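Local atomic coordinates of tubulin-specific chaperone A (Saccharomyces cerevisiae, PDB entry 1QSD), a protein that binds beta-tubulin as a folding cofactor acting after the chaperonin, taking part in an early step of the tubulin folding pathway. Residues T4-V10 and E87-A92; Y23-L27 and L61-Y66; I69-K73 and A99-L103. All coordinates share one frame; numbering follows the deposited sequence.

Contact 1 of 3, residues T4-V10 and E87-A92; sequences TQLDIKV and EDVSDA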
loop_
_atom_site.group_PDB
_atom_site.type_symbol
_atom_site.label_atom_id
_atom_site.label_comp_id
_atom_site.label_asym_id
_atom_site.label_seq_id
_atom_site.Cartn_x
_atom_site.Cartn_y
_atom_site.Cartn_z
ATOM N N THR A 4 -24.781 5.517 12.815
ATOM C CA THR A 4 -25.916 5.578 11.832
ATOM C C THR A 4 -25.358 5.134 10.503
ATOM O O THR A 4 -24.139 5.236 10.284
ATOM C CB THR A 4 -26.460 7.010 11.621
ATOM O OG1 THR A 4 -25.419 7.835 11.084
ATOM C CG2 THR A 4 -26.940 7.612 12.939
ATOM N N GLN A 5 -26.242 4.652 9.624
ATOM C CA GLN A 5 -25.854 4.195 8.303
ATOM C C GLN A 5 -25.186 5.320 7.490
ATOM O O GLN A 5 -24.217 5.079 6.776
ATOM C CB GLN A 5 -27.059 3.617 7.570
ATOM C CG GLN A 5 -26.664 2.820 6.346
ATOM C CD GLN A 5 -27.813 2.091 5.691
ATOM O OE1 GLN A 5 -27.604 1.167 4.899
ATOM N NE2 GLN A 5 -29.034 2.514 5.992
ATOM N N LEU A 6 -25.678 6.549 7.640
ATOM C CA LEU A 6 -25.092 7.694 6.970
ATOM C C LEU A 6 -23.610 7.816 7.363
ATOM O O LEU A 6 -22.722 7.837 6.493
ATOM C CB LEU A 6 -25.835 8.988 7.345
ATOM C CG LEU A 6 -25.231 10.267 6.721
ATOM C CD1 LEU A 6 -25.217 10.144 5.186
ATOM C CD2 LEU A 6 -26.013 11.514 7.170
ATOM N N ASP A 7 -23.350 7.881 8.672
ATOM C CA ASP A 7 -21.985 8.010 9.182
ATOM C C ASP A 7 -21.064 6.889 8.686
ATOM O O ASP A 7 -19.878 7.124 8.411
ATOM C CB ASP A 7 -21.968 8.037 10.716
ATOM C CG ASP A 7 -22.799 9.173 11.302
ATOM O OD1 ASP A 7 -23.231 9.050 12.481
ATOM O OD2 ASP A 7 -23.018 10.189 10.599
ATOM N N ILE A 8 -21.598 5.672 8.594
ATOM C CA ILE A 8 -20.794 4.550 8.145
ATOM C C ILE A 8 -20.386 4.752 6.690
ATOM O O ILE A 8 -19.211 4.579 6.355
ATOM C CB ILE A 8 -21.515 3.164 8.362
ATOM C CG1 ILE A 8 -21.577 2.830 9.865
ATOM C CG2 ILE A 8 -20.738 2.038 7.669
ATOM C CD1 ILE A 8 -22.602 1.746 10.212
ATOM N N LYS A 9 -21.343 5.125 5.836
ATOM C CA LYS A 9 -21.057 5.363 4.417
ATOM C C LYS A 9 -20.074 6.531 4.239
ATOM O O LYS A 9 -19.106 6.399 3.511
ATOM C CB LYS A 9 -22.347 5.594 3.627
ATOM C CG LYS A 9 -23.232 4.351 3.576
ATOM C CD LYS A 9 -24.433 4.528 2.701
ATOM C CE LYS A 9 -25.324 3.290 2.780
ATOM N NZ LYS A 9 -24.640 2.030 2.350
ATOM N N VAL A 10 -20.261 7.627 4.968
ATOM C CA VAL A 10 -19.347 8.758 4.864
ATOM C C VAL A 10 -17.935 8.335 5.233
ATOM O O VAL A 10 -17.007 8.551 4.466
ATOM C CB VAL A 10 -19.752 9.918 5.771
ATOM C CG1 VAL A 10 -18.713 11.010 5.713
ATOM C CG2 VAL A 10 -21.108 10.470 5.352
ATOM N N GLU A 87 -29.926 14.145 10.315
ATOM C CA GLU A 87 -28.509 14.478 10.389
ATOM C C GLU A 87 -28.133 15.516 9.348
ATOM O O GLU A 87 -28.770 15.630 8.291
ATOM C CB GLU A 87 -27.619 13.248 10.199
ATOM C CG GLU A 87 -27.688 12.214 11.308
ATOM C CD GLU A 87 -26.539 11.204 11.223
ATOM O OE1 GLU A 87 -26.766 10.058 10.803
ATOM O OE2 GLU A 87 -25.394 11.571 11.565
ATOM N N ASP A 88 -27.094 16.270 9.672
ATOM C CA ASP A 88 -26.554 17.300 8.809
ATOM C C ASP A 88 -25.767 16.513 7.751
ATOM O O ASP A 88 -24.907 15.713 8.113
ATOM C CB ASP A 88 -25.633 18.173 9.680
ATOM C CG ASP A 88 -24.874 19.203 8.895
ATOM O OD1 ASP A 88 -25.140 19.357 7.682
ATOM O OD2 ASP A 88 -24.008 19.865 9.511
ATOM N N VAL A 89 -26.099 16.665 6.472
ATOM C CA VAL A 89 -25.385 15.942 5.415
ATOM C C VAL A 89 -24.238 16.718 4.725
ATOM O O VAL A 89 -23.736 16.293 3.673
ATOM C CB VAL A 89 -26.355 15.411 4.340
ATOM C CG1 VAL A 89 -27.428 14.563 4.990
ATOM C CG2 VAL A 89 -26.990 16.561 3.576
ATOM N N SER A 90 -23.771 17.799 5.342
ATOM C CA SER A 90 -22.703 18.585 4.759
ATOM C C SER A 90 -21.420 17.787 4.647
ATOM O O SER A 90 -20.722 17.876 3.631
ATOM C CB SER A 90 -22.472 19.853 5.569
ATOM O OG SER A 90 -23.692 20.556 5.725
ATOM N N ASP A 91 -21.102 17.007 5.679
ATOM C CA ASP A 91 -19.903 16.177 5.634
ATOM C C ASP A 91 -19.952 15.171 4.507
ATOM O O ASP A 91 -18.927 14.887 3.891
ATOM C CB ASP A 91 -19.680 15.444 6.946
ATOM C CG ASP A 91 -18.943 16.278 7.940
ATOM O OD1 ASP A 91 -19.149 16.063 9.150
ATOM O OD2 ASP A 91 -18.154 17.153 7.507
ATOM N N ALA A 92 -21.142 14.632 4.251
ATOM C CA ALA A 92 -21.341 13.639 3.187
ATOM C C ALA A 92 -21.098 14.277 1.816
ATOM O O ALA A 92 -20.366 13.738 0.995
ATOM C CB ALA A 92 -22.756 13.055 3.263
#
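A mixed contact, polar at its outer end (Thr4 and Asp7 with Glu87) and apolar further in (Leu6 and Val10 with Val89 and Ala92), joins the starts of helices 5-39 and 90-104 in this three-helix bundle subunit. On one side stand the N-terminal turns of helix 5-39, on the other the loop residues 87-89 and the first turn of helix 90-104.

Leu6 is the main apolar link. Its CG stands anti to the backbone N (chi1 177°), which sends the two methyls across the gap: CD2 lies 4.0 Å from CG1 of Val89, and CD1 faces the methyl of Ala92. One turn on, Val10 puts CG2 3.7 Å from CB of Ala92. The alanine suits this spot because its small side chain lets the backbones come near, with the CA atoms of Val10 and Ala92 5.5 Å apart. Phe79 and Tyr83 also touch Leu6, so it is covered in addition by helix 45-81 and by the loop that follows it.

At the outer end Glu87 reaches back to the start of helix 5-39, its chain extended beyond CG. Asp7 OD2 lies 2.9 Å from Glu87 OE2, and the two carboxylate planes stand 87° apart. The closeness of the two acids is likely to raise the pKa of one of them. Asp88 OD1 settles the local turn: it accepts from Ser90 N, an Asx turn, and also from Ser90 OG. Thr4 does double duty: its OG1 accepts from Asp7 N in an ST motif and donates to Glu87 OE1 at 2.6 Å, meeting that oxygen on its syn side, 16° out of the carboxylate plane.

Contact 2 of 3, residues Y23-L27 and L61-Y66; sequences YQQEL and LLPTLY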
loop_
_atom_site.group_PDB
_atom_site.type_symbol
_atom_site.label_atom_id
_atom_site.label_comp_id
_atom_site.label_asym_id
_atom_site.label_seq_id
_atom_site.Cartn_x
_atom_site.Cartn_y
_atom_site.Cartn_z
ATOM N N TYR A 23 -1.014 5.913 -0.419
ATOM C CA TYR A 23 -0.410 5.137 -1.493
ATOM C C TYR A 23 0.249 6.042 -2.543
ATOM O O TYR A 23 1.257 5.673 -3.149
ATOM C CB TYR A 23 -1.459 4.228 -2.139
ATOM C CG TYR A 23 -1.847 2.997 -1.328
ATOM C CD1 TYR A 23 -1.839 3.003 0.077
ATOM C CD2 TYR A 23 -2.229 1.820 -1.971
ATOM C CE1 TYR A 23 -2.200 1.847 0.819
ATOM C CE2 TYR A 23 -2.588 0.675 -1.246
ATOM C CZ TYR A 23 -2.576 0.685 0.138
ATOM O OH TYR A 23 -2.944 -0.492 0.772
ATOM N N GLN A 24 -0.299 7.237 -2.734
ATOM C CA GLN A 24 0.251 8.177 -3.698
ATOM C C GLN A 24 1.595 8.736 -3.223
ATOM O O GLN A 24 2.401 9.183 -4.034
ATOM C CB GLN A 24 -0.735 9.314 -3.972
ATOM C CG GLN A 24 -0.766 9.804 -5.436
ATOM C CD GLN A 24 -1.488 8.857 -6.401
ATOM O OE1 GLN A 24 -1.154 8.787 -7.583
ATOM N NE2 GLN A 24 -2.493 8.148 -5.903
ATOM N N GLN A 25 1.831 8.722 -1.911
ATOM C CA GLN A 25 3.104 9.193 -1.334
ATOM C C GLN A 25 4.186 8.142 -1.608
ATOM O O GLN A 25 5.314 8.473 -1.974
ATOM C CB GLN A 25 3.007 9.351 0.189
ATOM C CG GLN A 25 1.886 10.243 0.712
ATOM C CD GLN A 25 1.682 10.118 2.231
ATOM O OE1 GLN A 25 1.340 11.098 2.902
ATOM N NE2 GLN A 25 1.873 8.911 2.770
ATOM N N GLU A 26 3.833 6.877 -1.368
ATOM C CA GLU A 26 4.723 5.740 -1.584
ATOM C C GLU A 26 5.179 5.732 -3.036
ATOM O O GLU A 26 6.373 5.668 -3.314
ATOM C CB GLU A 26 3.987 4.434 -1.271
ATOM C CG GLU A 26 4.642 3.567 -0.193
ATOM C CD GLU A 26 5.631 2.540 -0.745
ATOM O OE1 GLU A 26 6.859 2.732 -0.575
ATOM O OE2 GLU A 26 5.175 1.529 -1.333
ATOM N N LEU A 27 4.217 5.828 -3.950
ATOM C CA LEU A 27 4.477 5.834 -5.382
ATOM C C LEU A 27 5.443 6.940 -5.798
ATOM O O LEU A 27 6.390 6.700 -6.550
ATOM C CB LEU A 27 3.163 5.990 -6.148
ATOM C CG LEU A 27 3.235 5.768 -7.660
ATOM C CD1 LEU A 27 3.626 4.317 -7.957
ATOM C CD2 LEU A 27 1.895 6.083 -8.292
ATOM N N LEU A 61 -1.787 -1.222 -7.925
ATOM C CA LEU A 61 -2.671 -1.030 -6.775
ATOM C C LEU A 61 -3.639 0.148 -6.903
ATOM O O LEU A 61 -4.714 0.152 -6.297
ATOM C CB LEU A 61 -1.808 -0.777 -5.548
ATOM C CG LEU A 61 -1.990 -1.548 -4.258
ATOM C CD1 LEU A 61 -0.894 -1.078 -3.338
ATOM C CD2 LEU A 61 -3.358 -1.302 -3.652
ATOM N N LEU A 62 -3.227 1.179 -7.632
ATOM C CA LEU A 62 -4.050 2.368 -7.794
ATOM C C LEU A 62 -5.343 2.222 -8.562
ATOM O O LEU A 62 -6.380 2.690 -8.096
ATOM C CB LEU A 62 -3.234 3.520 -8.360
ATOM C CG LEU A 62 -2.230 4.073 -7.355
ATOM C CD1 LEU A 62 -1.623 5.341 -7.897
ATOM C CD2 LEU A 62 -2.924 4.352 -6.026
ATOM N N PRO A 63 -5.316 1.558 -9.733
ATOM C CA PRO A 63 -6.553 1.404 -10.497
ATOM C C PRO A 63 -7.698 0.814 -9.677
ATOM O O PRO A 63 -8.756 1.424 -9.579
ATOM C CB PRO A 63 -6.139 0.472 -11.636
ATOM C CG PRO A 63 -4.716 0.799 -11.835
ATOM C CD PRO A 63 -4.201 0.887 -10.425
ATOM N N THR A 64 -7.465 -0.328 -9.036
ATOM C CA THR A 64 -8.512 -0.982 -8.260
ATOM C C THR A 64 -8.998 -0.114 -7.128
ATOM O O THR A 64 -10.170 -0.184 -6.733
ATOM C CB THR A 64 -8.055 -2.353 -7.723
ATOM O OG1 THR A 64 -6.722 -2.240 -7.211
ATOM C CG2 THR A 64 -8.108 -3.419 -8.845
ATOM N N LEU A 65 -8.095 0.734 -6.646
ATOM C CA LEU A 65 -8.382 1.663 -5.561
ATOM C C LEU A 65 -9.316 2.775 -6.042
ATOM O O LEU A 65 -10.204 3.208 -5.290
ATOM C CB LEU A 65 -7.085 2.250 -5.014
ATOM C CG LEU A 65 -7.190 3.163 -3.804
ATOM C CD1 LEU A 65 -7.998 2.492 -2.692
ATOM C CD2 LEU A 65 -5.819 3.491 -3.340
ATOM N N TYR A 66 -9.134 3.224 -7.291
ATOM C CA TYR A 66 -10.004 4.258 -7.856
ATOM C C TYR A 66 -11.374 3.694 -8.143
ATOM O O TYR A 66 -12.361 4.401 -7.976
ATOM C CB TYR A 66 -9.431 4.856 -9.124
ATOM C CG TYR A 66 -8.204 5.681 -8.869
ATOM C CD1 TYR A 66 -8.239 6.786 -8.007
ATOM C CD2 TYR A 66 -6.999 5.361 -9.483
ATOM C CE1 TYR A 66 -7.094 7.553 -7.767
ATOM C CE2 TYR A 66 -5.850 6.122 -9.251
ATOM C CZ TYR A 66 -5.902 7.212 -8.398
ATOM O OH TYR A 66 -4.745 7.949 -8.238
#
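Tyr23 turns its ring against Leu61, and from there to Leu27 one face of helix 5-39 runs along helix 45-81. The two segments are antiparallel, 161° between their directions, and their axes stay 11.7 Å apart, a wide spacing bridged by long side chains.

The tyrosine comes first. With CG anti to the carbonyl carbon (chi1 -75°), its ring reaches across so that Leu61 CD2 sits at the ring edge, in plane, 3.2 Å from CE2. That is shorter than carbon atoms normally allow, so the exact fit of this pair is doubtful. Leu65 CD2 approaches the same ring obliquely, while CB of Tyr23 lies 4.2 Å from Leu62 CD2.

Gln24 follows, its chain bent at chi2 so that the amide comes over to Leu62 and Tyr66. OE1 is 3.5 Å from Leu62 CD1, and the amide plane is turned 40° from the Tyr66 ring, whose OH is hydrogen-bonded to Glu20. Beyond it, Glu26 points elsewhere, to Tyr23 OH of the second subunit. Leu27 then closes the row by laying CD2 against Leu62 CD1, at 3.6 Å. Pro63, which has no N-H to offer, sits at a kink of the facing helix, next to Leu62.

The interface thus rests on aliphatic and aromatic carbon inside a helical hairpin, with polar groups at its margin; its hold comes mainly from burying apolar surface, and the Tyr66 hydroxyl is held by Glu20 at the margin.

Contact 3 of 3, residues I69-K73 and A99-L103; sequences IREFK and AQELL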
loop_
_atom_site.group_PDB
_atom_site.type_symbol
_atom_site.label_atom_id
_atom_site.label_comp_id
_atom_site.label_asym_id
_atom_site.label_seq_id
_atom_site.Cartn_x
_atom_site.Cartn_y
_atom_site.Cartn_z
ATOM N N ILE A 69 -13.243 3.754 -4.910
ATOM C CA ILE A 69 -13.611 5.103 -4.512
ATOM C C ILE A 69 -14.885 5.503 -5.288
ATOM O O ILE A 69 -15.829 6.058 -4.712
ATOM C CB ILE A 69 -12.451 6.098 -4.765
ATOM C CG1 ILE A 69 -11.358 5.865 -3.723
ATOM C CG2 ILE A 69 -12.928 7.542 -4.683
ATOM C CD1 ILE A 69 -10.203 6.839 -3.812
ATOM N N ARG A 70 -14.956 5.137 -6.566
ATOM C CA ARG A 70 -16.134 5.453 -7.353
ATOM C C ARG A 70 -17.356 4.708 -6.802
ATOM O O ARG A 70 -18.394 5.324 -6.580
ATOM C CB ARG A 70 -15.904 5.093 -8.815
ATOM C CG ARG A 70 -17.073 5.426 -9.697
ATOM C CD ARG A 70 -16.980 4.654 -10.977
ATOM N NE ARG A 70 -17.658 5.384 -12.037
ATOM C CZ ARG A 70 -17.055 6.254 -12.844
ATOM N NH1 ARG A 70 -15.752 6.494 -12.711
ATOM N NH2 ARG A 70 -17.754 6.870 -13.794
ATOM N N GLU A 71 -17.241 3.395 -6.574
ATOM C CA GLU A 71 -18.345 2.591 -6.017
ATOM C C GLU A 71 -18.817 3.165 -4.686
ATOM O O GLU A 71 -20.011 3.318 -4.457
ATOM C CB GLU A 71 -17.903 1.143 -5.741
ATOM C CG GLU A 71 -17.482 0.350 -6.947
ATOM C CD GLU A 71 -16.894 -1.005 -6.586
ATOM O OE1 GLU A 71 -16.325 -1.638 -7.494
ATOM O OE2 GLU A 71 -16.985 -1.427 -5.409
ATOM N N PHE A 72 -17.877 3.457 -3.798
ATOM C CA PHE A 72 -18.238 4.000 -2.507
ATOM C C PHE A 72 -18.895 5.361 -2.672
ATOM O O PHE A 72 -19.835 5.708 -1.930
ATOM C CB PHE A 72 -17.022 4.082 -1.597
ATOM C CG PHE A 72 -16.572 2.744 -1.064
ATOM C CD1 PHE A 72 -16.714 1.584 -1.826
ATOM C CD2 PHE A 72 -15.965 2.653 0.189
ATOM C CE1 PHE A 72 -16.255 0.353 -1.353
ATOM C CE2 PHE A 72 -15.502 1.438 0.673
ATOM C CZ PHE A 72 -15.645 0.281 -0.104
ATOM N N LYS A 73 -18.432 6.116 -3.667
ATOM C CA LYS A 73 -18.990 7.440 -3.958
ATOM C C LYS A 73 -20.431 7.299 -4.430
ATOM O O LYS A 73 -21.330 7.972 -3.931
ATOM C CB LYS A 73 -18.186 8.158 -5.055
ATOM C CG LYS A 73 -18.608 9.605 -5.242
ATOM C CD LYS A 73 -17.925 10.230 -6.426
ATOM C CE LYS A 73 -18.824 10.188 -7.633
ATOM N NZ LYS A 73 -18.938 8.817 -8.143
ATOM N N ALA A 99 -13.917 13.114 -3.361
ATOM C CA ALA A 99 -13.754 11.873 -4.101
ATOM C C ALA A 99 -13.851 12.124 -5.608
ATOM O O ALA A 99 -13.104 11.527 -6.394
ATOM C CB ALA A 99 -14.817 10.854 -3.668
ATOM N N GLN A 100 -14.806 12.974 -5.996
ATOM C CA GLN A 100 -15.045 13.306 -7.393
ATOM C C GLN A 100 -13.839 14.055 -7.969
ATOM O O GLN A 100 -13.393 13.772 -9.081
ATOM C CB GLN A 100 -16.324 14.133 -7.516
ATOM C CG GLN A 100 -16.772 14.390 -8.949
ATOM C CD GLN A 100 -17.178 13.125 -9.659
ATOM O OE1 GLN A 100 -16.445 12.601 -10.495
ATOM N NE2 GLN A 100 -18.353 12.617 -9.327
ATOM N N GLU A 101 -13.286 14.982 -7.196
ATOM C CA GLU A 101 -12.113 15.734 -7.636
ATOM C C GLU A 101 -11.023 14.745 -7.987
ATOM O O GLU A 101 -10.471 14.807 -9.083
ATOM C CB GLU A 101 -11.600 16.647 -6.532
ATOM C CG GLU A 101 -12.474 17.843 -6.255
ATOM C CD GLU A 101 -11.991 18.669 -5.060
ATOM O OE1 GLU A 101 -12.731 19.598 -4.660
ATOM O OE2 GLU A 101 -10.885 18.396 -4.523
ATOM N N LEU A 102 -10.757 13.816 -7.065
ATOM C CA LEU A 102 -9.745 12.779 -7.252
ATOM C C LEU A 102 -9.898 12.013 -8.555
ATOM O O LEU A 102 -8.928 11.869 -9.296
ATOM C CB LEU A 102 -9.780 11.765 -6.105
ATOM C CG LEU A 102 -9.064 12.109 -4.821
ATOM C CD1 LEU A 102 -9.229 10.971 -3.862
ATOM C CD2 LEU A 102 -7.611 12.339 -5.113
ATOM N N LEU A 103 -11.098 11.480 -8.781
ATOM C CA LEU A 103 -11.414 10.704 -9.969
ATOM C C LEU A 103 -11.285 11.520 -11.263
ATOM O O LEU A 103 -11.010 10.975 -12.333
ATOM C CB LEU A 103 -12.832 10.143 -9.837
ATOM C CG LEU A 103 -13.062 9.239 -8.626
ATOM C CD1 LEU A 103 -14.556 8.998 -8.442
ATOM C CD2 LEU A 103 -12.322 7.918 -8.817
#
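Leu103, Lys73 and Ile69 bury the most surface here, and they do so by meshing around one leucine. With CG anti to its carbonyl carbon, Leu103 sends its two methyls to different neighbours. CD2 meets Ile69 CG2, whereas CD1 rests 4.0 Å from Arg70 CA, close over the helix backbone. Ile69 spreads its branches likewise, CG2 touching the methyl of Ala99 and CD1 reaching Leu102 CD1 at 4.2 Å. The small alanine lets Ile69 come close, with the CA atoms of Ile69 and Ala99 6.8 Å apart.

This is the roughly antiparallel pairing of helix 45-81 with the shorter helix 90-104 within the three-helix bundle of the subunit; the segment axes approach to 10.2 Å at an angle of 147°. Leu13 of helix 5-39 touches Ala99, while Thr17 and Glu20 touch Leu102.

Lys73 contributes carbon rather than charge. CG anti to the backbone N (chi1 -172°) and an extended chi2 carry CD to Ala99 and to Leu103, whose CD1 lies 4.1 Å from Lys73 CD; the bend at chi3 then turns CE alongside the Gln100 side chain. A long, weak ion pair joins its NZ to Glu77. A serine in its place would lack the aliphatic arm, and Leu103 CD1 and Ala99 CB would probably lose their cover on this flank, and Glu77 its distant charge partner.

How the contacts relate
The three contacts tie each pair of helices once: contact 1 joins helix 5-39 to helix 90-104, contact 2 helix 5-39 to helix 45-81 and contact 3 helix 45-81 to helix 90-104. Contacts 2 and 3 lie on the same helix 45-81, their centres about 13 Å apart, and they touch where Tyr66 O comes 3.6 Å from Leu103 CD2. Contact 1, at the N-terminal start of helix 90-104, has its centre about 16 Å from that of contact 3, with nearest atoms about 6 Å apart. Contacts 1 and 2 share helix 5-39 yet lie about 25 Å apart between centres. All three have residues that also meet the second subunit.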